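PDB 6VJR: vinylacetyl-CoA Delta-isomerase from Nitrosopumilus maritimus SCM1, which probably catalyses the dehydration of 4-hydroxybutyryl-CoA and the isomerisation of vinylacetyl-CoA, using FAD and a [4Fe-4S] cluster. Local coordinates for residues H126-E131 against I264-V269; V133-Q138 against S193-L198. All blocks are in the same frame, centred on the assembly; numbering follows the deposited sequence. Where two conformers were deposited one is given.

Contact 1 of 2, residues H126-E131 against I264-V269; sequences HKRFLE and IPWDKV
Arg128 reaches from the helix to the backbone of Trp266, Asp267 and Val269. These three residues belong to a short 3-10 turn and the start of the strand after it. The tight part of the contact lies at the guanidinium. NH2 of Arg128 donates to O of Val269 at 3.0 Å, with an N-H...O angle of 163°. The acceptor lies almost exactly in the guanidinium plane, but the donor is tilted 31° from the plane of the carbonyl. A second carbonyl lies over one face of the same group, where O of Trp266 is 3.2 Å from CZ of Arg128. This is a close approach and not a hydrogen bond. O of Trp266 instead accepts from N of Val269, which closes the turn. CG of Arg128 is anti to the carbonyl carbon (chi1 -69°), and from there the chain is extended to NE, which carries the guanidinium to the turn. It runs beside Trp266 in the same direction. Cut back to alanine, this position would probably leave O of Val269 without the guanidinium donor and open a gap beside Trp266.

The other side is looser. CB of Arg128 only approaches O of Asp267, at 3.8 Å. One water bridges the two backbones there, donating to O of Arg128 at 2.8 Å and to O of Asp267 at 2.6 Å. Asp267 itself is exposed, and its OD2 pairs with NZ of Lys268 at 2.7 Å.

The contact joins the first half of helix 125-139 to the link between strands 262-265 and 269-272. Trp266 and Val269 also pack on Val178 of strand 177-188. The next residue, Phe129, packs on helix 101-121 and meets Phe270 edge-to-face.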
ATOM      1  N   HIS A 126     -32.979  11.852 -30.772  1.00 19.72           N
ATOM      2  CA  HIS A 126     -32.118  13.009 -30.568  1.00 17.82           C
ATOM      3  C   HIS A 126     -32.952  14.293 -30.588  1.00 17.58           C
ATOM      4  O   HIS A 126     -32.725  15.167 -29.751  1.00 19.60           O
ATOM      5  CB  HIS A 126     -30.974  13.015 -31.588  1.00 17.79           C
ATOM      6  CG  HIS A 126     -29.924  13.991 -31.292  1.00 18.84           C
ATOM      7  ND1 HIS A 126     -29.127  13.854 -30.179  1.00 18.39           N
ATOM      8  CD2 HIS A 126     -29.519  15.108 -31.920  1.00 20.97           C
ATOM      9  CE1 HIS A 126     -28.267  14.887 -30.120  1.00 18.26           C
ATOM     10  NE2 HIS A 126     -28.495  15.663 -31.185  1.00 20.29           N
ATOM     11  N   LYS A 127     -33.890  14.427 -31.545  1.00 20.05           N
ATOM     12  CA  LYS A 127     -34.785  15.587 -31.622  1.00 21.18           C
ATOM     13  C   LYS A 127     -35.626  15.716 -30.357  1.00 20.77           C
ATOM     14  O   LYS A 127     -35.692  16.794 -29.747  1.00 21.78           O
ATOM     15  CB  LYS A 127     -35.691  15.515 -32.866  1.00 24.79           C
ATOM     16  CG  LYS A 127     -34.970  15.643 -34.190  1.00 32.53           C
ATOM     17  CD  LYS A 127     -35.824  15.534 -35.454  1.00 40.62           C
ATOM     18  CE  LYS A 127     -35.098  14.932 -36.650  1.00 47.42           C
ATOM     19  NZ  LYS A 127     -34.840  13.486 -36.503  1.00 46.00           N
ATOM     20  N   ARG A 128     -36.191  14.576 -29.912  1.00 21.53           N
ATOM     21  CA  ARG A 128     -36.923  14.537 -28.657  1.00 20.02           C
ATOM     22  C   ARG A 128     -36.023  14.997 -27.512  1.00 20.79           C
ATOM     23  O   ARG A 128     -36.431  15.824 -26.680  1.00 19.52           O
ATOM     24  CB  ARG A 128     -37.431  13.123 -28.405  1.00 20.59           C
ATOM     25  CG  ARG A 128     -38.526  12.669 -29.346  1.00 20.58           C
ATOM     26  CD  ARG A 128     -38.770  11.218 -29.002  1.00 20.67           C
ATOM     27  NE  ARG A 128     -39.786  10.633 -29.872  1.00 23.78           N
ATOM     28  CZ  ARG A 128     -40.151   9.361 -29.863  1.00 24.36           C
ATOM     29  NH1 ARG A 128     -41.044   8.877 -30.728  1.00 28.27           N
ATOM     30  NH2 ARG A 128     -39.640   8.566 -28.996  1.00 23.16           N
ATOM     31  N   PHE A 129     -34.808  14.421 -27.442  1.00 20.68           N
ATOM     32  CA  PHE A 129     -33.905  14.762 -26.373  1.00 18.33           C
ATOM     33  C   PHE A 129     -33.540  16.251 -26.363  1.00 18.61           C
ATOM     34  O   PHE A 129     -33.534  16.874 -25.303  1.00 18.88           O
ATOM     35  CB  PHE A 129     -32.702  13.815 -26.409  1.00 18.46           C
ATOM     36  CG  PHE A 129     -31.762  14.136 -25.265  1.00 17.67           C
ATOM     37  CD1 PHE A 129     -32.116  13.885 -23.946  1.00 19.18           C
ATOM     38  CD2 PHE A 129     -30.541  14.739 -25.501  1.00 18.84           C
ATOM     39  CE1 PHE A 129     -31.257  14.235 -22.925  1.00 20.43           C
ATOM     40  CE2 PHE A 129     -29.667  15.028 -24.467  1.00 19.18           C
ATOM     41  CZ  PHE A 129     -30.039  14.802 -23.192  1.00 18.37           C
ATOM     42  N   LEU A 130     -33.252  16.839 -27.514  1.00 19.49           N
ATOM     43  CA  LEU A 130     -32.928  18.258 -27.548  1.00 21.85           C
ATOM     44  C   LEU A 130     -34.091  19.129 -27.059  1.00 21.44           C
ATOM     45  O   LEU A 130     -33.865  20.159 -26.390  1.00 20.76           O
ATOM     46  CB  LEU A 130     -32.482  18.680 -28.950  1.00 23.35           C
ATOM     47  CG  LEU A 130     -31.138  18.123 -29.414  1.00 24.68           C
ATOM     48  CD1 LEU A 130     -30.860  18.552 -30.827  1.00 25.94           C
ATOM     49  CD2 LEU A 130     -30.013  18.564 -28.458  1.00 27.50           C
ATOM     50  N   GLU A 131     -35.336  18.760 -27.409  1.00 21.08           N
ATOM     51  CA  GLU A 131     -36.472  19.520 -26.904  1.00 22.08           C
ATOM     52  C   GLU A 131     -36.534  19.415 -25.381  1.00 18.91           C
ATOM     53  O   GLU A 131     -36.893  20.380 -24.710  1.00 21.42           O
ATOM     54  CB  GLU A 131     -37.794  19.101 -27.544  1.00 24.74           C
ATOM     55  CG  GLU A 131     -37.840  19.373 -29.035  1.00 28.21           C
ATOM     56  CD  GLU A 131     -38.004  20.836 -29.380  1.00 35.08           C
ATOM     57  OE1 GLU A 131     -37.836  21.080 -30.575  1.00 45.94           O
ATOM     58  OE2 GLU A 131     -38.323  21.713 -28.537  1.00 39.26           O
ATOM     59  N   ILE A 264     -44.918   7.098 -19.805  1.00 19.47           N
ATOM     60  CA  ILE A 264     -43.962   8.006 -20.414  1.00 20.35           C
ATOM     61  C   ILE A 264     -44.447   8.316 -21.816  1.00 19.67           C
ATOM     62  O   ILE A 264     -44.481   7.412 -22.647  1.00 20.86           O
ATOM     63  CB  ILE A 264     -42.536   7.436 -20.463  1.00 21.26           C
ATOM     64  CG1 ILE A 264     -42.149   6.815 -19.123  1.00 20.96           C
ATOM     65  CG2 ILE A 264     -41.562   8.519 -20.916  1.00 21.77           C
ATOM     66  CD1 ILE A 264     -40.754   6.231 -19.074  1.00 22.23           C
ATOM     67  N   PRO A 265     -44.799   9.586 -22.117  1.00 21.14           N
ATOM     68  CA  PRO A 265     -45.274   9.915 -23.442  1.00 19.93           C
ATOM     69  C   PRO A 265     -44.122   9.834 -24.440  1.00 20.96           C
ATOM     70  O   PRO A 265     -42.968   9.977 -24.077  1.00 20.17           O
ATOM     71  CB  PRO A 265     -45.816  11.336 -23.289  1.00 22.46           C
ATOM     72  CG  PRO A 265     -45.022  11.913 -22.161  1.00 21.89           C
ATOM     73  CD  PRO A 265     -44.734  10.754 -21.227  1.00 21.32           C
ATOM     74  N   TRP A 266     -44.433   9.630 -25.715  1.00 22.76           N
ATOM     75  CA  TRP A 266     -43.400   9.466 -26.724  1.00 22.68           C
ATOM     76  C   TRP A 266     -42.365  10.582 -26.692  1.00 22.21           C
ATOM     77  O   TRP A 266     -41.193  10.338 -26.945  1.00 23.30           O
ATOM     78  CB  TRP A 266     -44.040   9.351 -28.112  1.00 25.23           C
ATOM     79  CG  TRP A 266     -44.803   8.075 -28.284  1.00 28.70           C
ATOM     80  CD1 TRP A 266     -46.104   7.953 -28.667  1.00 31.70           C
ATOM     81  CD2 TRP A 266     -44.316   6.731 -28.066  1.00 31.86           C
ATOM     82  NE1 TRP A 266     -46.455   6.636 -28.709  1.00 35.29           N
ATOM     83  CE2 TRP A 266     -45.393   5.862 -28.348  1.00 36.07           C
ATOM     84  CE3 TRP A 266     -43.095   6.178 -27.680  1.00 34.21           C
ATOM     85  CZ2 TRP A 266     -45.289   4.481 -28.251  1.00 36.06           C
ATOM     86  CZ3 TRP A 266     -42.986   4.804 -27.606  1.00 36.28           C
ATOM     87  CH2 TRP A 266     -44.070   3.975 -27.881  1.00 39.16           C
ATOM     88  N   ASP A 267     -42.781  11.820 -26.415  1.00 22.57           N
ATOM     89  CA  ASP A 267     -41.834  12.919 -26.508  1.00 22.81           C
ATOM     90  C   ASP A 267     -40.759  12.850 -25.424  1.00 22.34           C
ATOM     91  O   ASP A 267     -39.775  13.576 -25.497  1.00 25.22           O
ATOM     92  CB  ASP A 267     -42.504  14.276 -26.392  1.00 25.79           C
ATOM     93  CG  ASP A 267     -43.408  14.440 -25.183  1.00 29.38           C
ATOM     94  OD1 ASP A 267     -44.578  14.038 -25.256  1.00 39.28           O
ATOM     95  OD2 ASP A 267     -42.944  14.955 -24.175  1.00 39.57           O
ATOM     96  N   LYS A 268     -40.955  12.011 -24.412  1.00 20.37           N
ATOM     97  CA  LYS A 268     -39.991  11.873 -23.332  1.00 18.00           C
ATOM     98  C   LYS A 268     -39.293  10.517 -23.397  1.00 18.15           C
ATOM     99  O   LYS A 268     -38.605  10.141 -22.446  1.00 18.36           O
ATOM    100  CB  LYS A 268     -40.678  12.096 -21.977  1.00 20.72           C
ATOM    101  CG  LYS A 268     -41.307  13.450 -21.731  1.00 22.59           C
ATOM    102  CD  LYS A 268     -40.316  14.574 -21.561  1.00 24.94           C
ATOM    103  CE  LYS A 268     -40.915  15.889 -21.209  1.00 27.72           C
ATOM    104  NZ  LYS A 268     -41.631  16.422 -22.349  1.00 30.30           N
ATOM    105  N   VAL A 269     -39.499   9.767 -24.494  1.00 18.64           N
ATOM    106  CA  VAL A 269     -38.850   8.465 -24.680  1.00 19.02           C
ATOM    107  C   VAL A 269     -37.629   8.639 -25.597  1.00 18.21           C
ATOM    108  O   VAL A 269     -37.757   9.096 -26.733  1.00 20.15           O
ATOM    109  CB  VAL A 269     -39.835   7.436 -25.261  1.00 19.40           C
ATOM    110  CG1 VAL A 269     -39.176   6.157 -25.743  1.00 19.95           C
ATOM    111  CG2 VAL A 269     -40.961   7.123 -24.293  1.00 19.89           C
TER
HETATM  112  O   HOH W   1     -39.150  16.040 -26.210  1.00 26.26           O

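Contact 2 of 2, residues V133-Q138 against S193-L198; sequences VKMVQQ and SHWIIL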
ATOM      1  N   VAL A 133     -33.861  19.021 -23.384  1.00 18.42           N
ATOM      2  CA  VAL A 133     -32.783  19.864 -22.908  1.00 18.41           C
ATOM      3  C   VAL A 133     -33.225  21.324 -22.920  1.00 16.97           C
ATOM      4  O   VAL A 133     -32.970  22.050 -21.968  1.00 19.10           O
ATOM      5  CB  VAL A 133     -31.489  19.654 -23.712  1.00 18.24           C
ATOM      6  CG1 VAL A 133     -30.454  20.709 -23.316  1.00 20.86           C
ATOM      7  CG2 VAL A 133     -30.972  18.225 -23.461  1.00 18.00           C
ATOM      8  N   LYS A 134     -33.859  21.756 -24.008  1.00 19.55           N
ATOM      9  CA  LYS A 134     -34.322  23.133 -24.086  1.00 21.08           C
ATOM     10  C   LYS A 134     -35.249  23.458 -22.917  1.00 21.22           C
ATOM     11  O   LYS A 134     -35.088  24.478 -22.252  1.00 23.38           O
ATOM     12  CB  LYS A 134     -35.008  23.349 -25.426  1.00 23.27           C
ATOM     13  CG  LYS A 134     -35.772  24.646 -25.470  1.00 27.99           C
ATOM     14  CD  LYS A 134     -36.354  24.940 -26.840  1.00 31.98           C
ATOM     15  CE  LYS A 134     -37.096  26.227 -26.884  1.00 35.89           C
ATOM     16  NZ  LYS A 134     -37.530  26.444 -28.256  1.00 39.46           N
ATOM     17  N   MET A 135     -36.228  22.580 -22.659  0.57 21.03           N
ATOM     18  CA  MET A 135     -37.148  22.775 -21.545  0.57 21.63           C
ATOM     19  C   MET A 135     -36.372  22.933 -20.230  0.57 20.17           C
ATOM     20  O   MET A 135     -36.537  23.922 -19.530  0.57 21.62           O
ATOM     21  CB  MET A 135     -38.145  21.614 -21.456  0.57 22.57           C
ATOM     22  CG  MET A 135     -39.124  21.715 -20.295  0.57 24.21           C
ATOM     23  SD  MET A 135     -40.241  20.301 -20.173  0.57 30.45           S
ATOM     24  CE  MET A 135     -39.178  18.993 -19.543  0.57 29.79           C
ATOM     25  N   VAL A 136     -35.522  21.957 -19.876  1.00 19.58           N
ATOM     26  CA  VAL A 136     -34.924  21.970 -18.556  1.00 19.05           C
ATOM     27  C   VAL A 136     -33.941  23.130 -18.399  1.00 19.35           C
ATOM     28  O   VAL A 136     -33.779  23.652 -17.302  1.00 19.42           O
ATOM     29  CB  VAL A 136     -34.330  20.606 -18.161  1.00 19.20           C
ATOM     30  CG1 VAL A 136     -35.376  19.512 -18.208  1.00 20.82           C
ATOM     31  CG2 VAL A 136     -33.161  20.178 -19.005  1.00 20.03           C
ATOM     32  N   GLN A 137     -33.275  23.505 -19.484  1.00 18.85           N
ATOM     33  CA  GLN A 137     -32.419  24.688 -19.496  1.00 19.87           C
ATOM     34  C   GLN A 137     -33.182  25.995 -19.252  1.00 21.37           C
ATOM     35  O   GLN A 137     -32.721  26.862 -18.516  1.00 21.02           O
ATOM     36  CB  GLN A 137     -31.627  24.770 -20.795  1.00 19.70           C
ATOM     37  CG  GLN A 137     -30.451  23.797 -20.849  1.00 20.36           C
ATOM     38  CD  GLN A 137     -29.516  24.054 -22.020  1.00 19.37           C
ATOM     39  OE1 GLN A 137     -29.772  24.893 -22.916  1.00 20.44           O
ATOM     40  NE2 GLN A 137     -28.453  23.263 -22.019  1.00 19.43           N
ATOM     41  N   GLN A 138     -34.310  26.160 -19.940  1.00 20.74           N
ATOM     42  CA  GLN A 138     -35.143  27.338 -19.779  1.00 22.25           C
ATOM     43  C   GLN A 138     -35.656  27.471 -18.346  1.00 21.41           C
ATOM     44  O   GLN A 138     -35.663  28.572 -17.801  1.00 24.74           O
ATOM     45  CB  GLN A 138     -36.360  27.276 -20.698  1.00 25.55           C
ATOM     46  CG  GLN A 138     -36.030  27.296 -22.179  1.00 29.94           C
ATOM     47  CD  GLN A 138     -37.271  27.245 -23.048  1.00 36.80           C
ATOM     48  OE1 GLN A 138     -38.142  26.371 -22.925  1.00 43.27           O
ATOM     49  NE2 GLN A 138     -37.389  28.232 -23.909  1.00 41.33           N
ATOM     50  N   SER A 193     -35.331  16.273  -6.958  0.59 13.36           N
ATOM     51  CA  SER A 193     -35.247  16.522  -8.383  0.59 14.43           C
ATOM     52  C   SER A 193     -36.624  16.909  -8.945  0.59 14.74           C
ATOM     53  O   SER A 193     -37.663  16.560  -8.373  0.59 13.17           O
ATOM     54  CB  SER A 193     -34.737  15.286  -9.113  0.59 13.84           C
ATOM     55  OG  SER A 193     -33.431  14.856  -8.719  0.59 13.57           O
ATOM     56  N   HIS A 194     -36.613  17.559 -10.114  1.00 14.97           N
ATOM     57  CA  HIS A 194     -37.806  17.901 -10.878  1.00 15.30           C
ATOM     58  C   HIS A 194     -38.162  16.816 -11.905  1.00 15.43           C
ATOM     59  O   HIS A 194     -39.344  16.527 -12.131  1.00 15.98           O
ATOM     60  CB  HIS A 194     -37.650  19.279 -11.527  1.00 16.02           C
ATOM     61  CG  HIS A 194     -37.385  20.378 -10.566  1.00 16.40           C
ATOM     62  ND1 HIS A 194     -36.134  20.936 -10.437  1.00 17.93           N
ATOM     63  CD2 HIS A 194     -38.141  20.957  -9.621  1.00 18.79           C
ATOM     64  CE1 HIS A 194     -36.182  21.897  -9.514  1.00 18.45           C
ATOM     65  NE2 HIS A 194     -37.391  21.907  -8.981  1.00 16.89           N
ATOM     66  N   TRP A 195     -37.143  16.295 -12.588  1.00 15.58           N
ATOM     67  CA  TRP A 195     -37.265  15.219 -13.556  1.00 16.68           C
ATOM     68  C   TRP A 195     -36.230  14.152 -13.236  1.00 16.26           C
ATOM     69  O   TRP A 195     -35.161  14.488 -12.738  1.00 16.50           O
ATOM     70  CB  TRP A 195     -37.034  15.700 -14.982  1.00 17.70           C
ATOM     71  CG  TRP A 195     -38.105  16.633 -15.464  1.00 18.37           C
ATOM     72  CD1 TRP A 195     -38.233  17.967 -15.244  1.00 20.80           C
ATOM     73  CD2 TRP A 195     -39.239  16.242 -16.246  1.00 19.38           C
ATOM     74  NE1 TRP A 195     -39.369  18.442 -15.850  1.00 22.65           N
ATOM     75  CE2 TRP A 195     -40.005  17.402 -16.470  1.00 20.55           C
ATOM     76  CE3 TRP A 195     -39.649  15.034 -16.815  1.00 19.77           C
ATOM     77  CZ2 TRP A 195     -41.180  17.371 -17.202  1.00 21.04           C
ATOM     78  CZ3 TRP A 195     -40.821  15.002 -17.522  1.00 20.69           C
ATOM     79  CH2 TRP A 195     -41.566  16.160 -17.721  1.00 19.83           C
ATOM     80  N   ILE A 196     -36.543  12.916 -13.609  1.00 16.08           N
ATOM     81  CA  ILE A 196     -35.654  11.770 -13.453  1.00 15.90           C
ATOM     82  C   ILE A 196     -35.592  11.049 -14.800  1.00 15.99           C
ATOM     83  O   ILE A 196     -36.645  10.808 -15.426  1.00 16.77           O
ATOM     84  CB  ILE A 196     -36.192  10.859 -12.354  1.00 17.78           C
ATOM     85  CG1 ILE A 196     -36.166  11.601 -10.993  1.00 21.20           C
ATOM     86  CG2 ILE A 196     -35.380   9.577 -12.311  1.00 18.75           C
ATOM     87  CD1 ILE A 196     -37.048  11.009  -9.930  1.00 23.86           C
ATOM     88  N   ILE A 197     -34.363  10.795 -15.288  1.00 16.21           N
ATOM     89  CA  ILE A 197     -34.165  10.061 -16.527  1.00 15.99           C
ATOM     90  C   ILE A 197     -33.822   8.607 -16.205  1.00 15.50           C
ATOM     91  O   ILE A 197     -32.783   8.317 -15.615  1.00 17.06           O
ATOM     92  CB  ILE A 197     -33.068  10.698 -17.398  1.00 16.79           C
ATOM     93  CG1 ILE A 197     -33.344  12.185 -17.698  1.00 18.56           C
ATOM     94  CG2 ILE A 197     -32.976   9.916 -18.701  1.00 19.09           C
ATOM     95  CD1 ILE A 197     -32.251  12.893 -18.443  1.00 20.48           C
ATOM     96  N   LEU A 198     -34.708   7.701 -16.616  1.00 15.29           N
ATOM     97  CA  LEU A 198     -34.501   6.273 -16.454  1.00 14.20           C
ATOM     98  C   LEU A 198     -33.606   5.790 -17.595  1.00 15.98           C
ATOM     99  O   LEU A 198     -33.867   6.123 -18.749  1.00 17.13           O
ATOM    100  CB  LEU A 198     -35.849   5.548 -16.540  1.00 15.32           C
ATOM    101  CG  LEU A 198     -36.924   6.001 -15.555  1.00 18.23           C
ATOM    102  CD1 LEU A 198     -38.222   5.306 -15.851  1.00 21.51           C
ATOM    103  CD2 LEU A 198     -36.466   5.800 -14.114  1.00 19.47           C
TER
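Met135 and Trp195 form a Met-aromatic contact where helix 125-139 packs against the four-stranded mixed sheet of the N-terminal part of the chain. The methyl group does the touching. CE of Met135 is 3.5 Å from CZ2 of Trp195 and lies 3.3 Å above the indole plane, displaced toward the rim. The sulfur stands further back, with SD of Met135 5.2 Å from the centroid of the Trp195 six-membered ring and 47° off the ring normal. The bend at the end of the methionine chain (chi3 74°) carries CE to the ring. The two side chains cross at about a right angle. Met135 was modelled in two conformers, so the exact placing of its methyl is less certain.

Val136 adds a looser apolar touch, its CG1 coming 4.4 Å from CD1 of Trp195. No hydrogen bond joins the two segments.

Further out, Phe132 of the same helix meets the indole edge-to-face, and Leu141, Pro218 and Lys268 also touch it. The Trp195 backbone pairs with Gly144 of strand 143-146, the strand that brings in the FAD-binding residue Gly145, though the Trp195 side chain remains about 13 Å from the bound FAD. Just before strand 195-198, the His194 ring is held at both nitrogens: ND1 bonds to N of Val142, and NE2 bonds to OG of Ser11.

Overall arrangement
Of the parts involved, helix 125-139 comes first from the N terminus and serves both contacts. Its 126-131 part meets the turn at 264-269, 133 residues on, so contact 1 closes the longer loop. Its 133-138 part meets 193-198, and the shorter loop of contact 2 lies wholly within the longer one. The loops therefore nest and do not cross. Contact 2 ties the helix to inner strand 195-198, and contact 1 ties it to the turn leading into strand 269-272, an outermost strand of the same sheet within this chain. Their centres are 11 Å apart. Lys268 joins them: its CE is 3.6 Å from CH2 of Trp195.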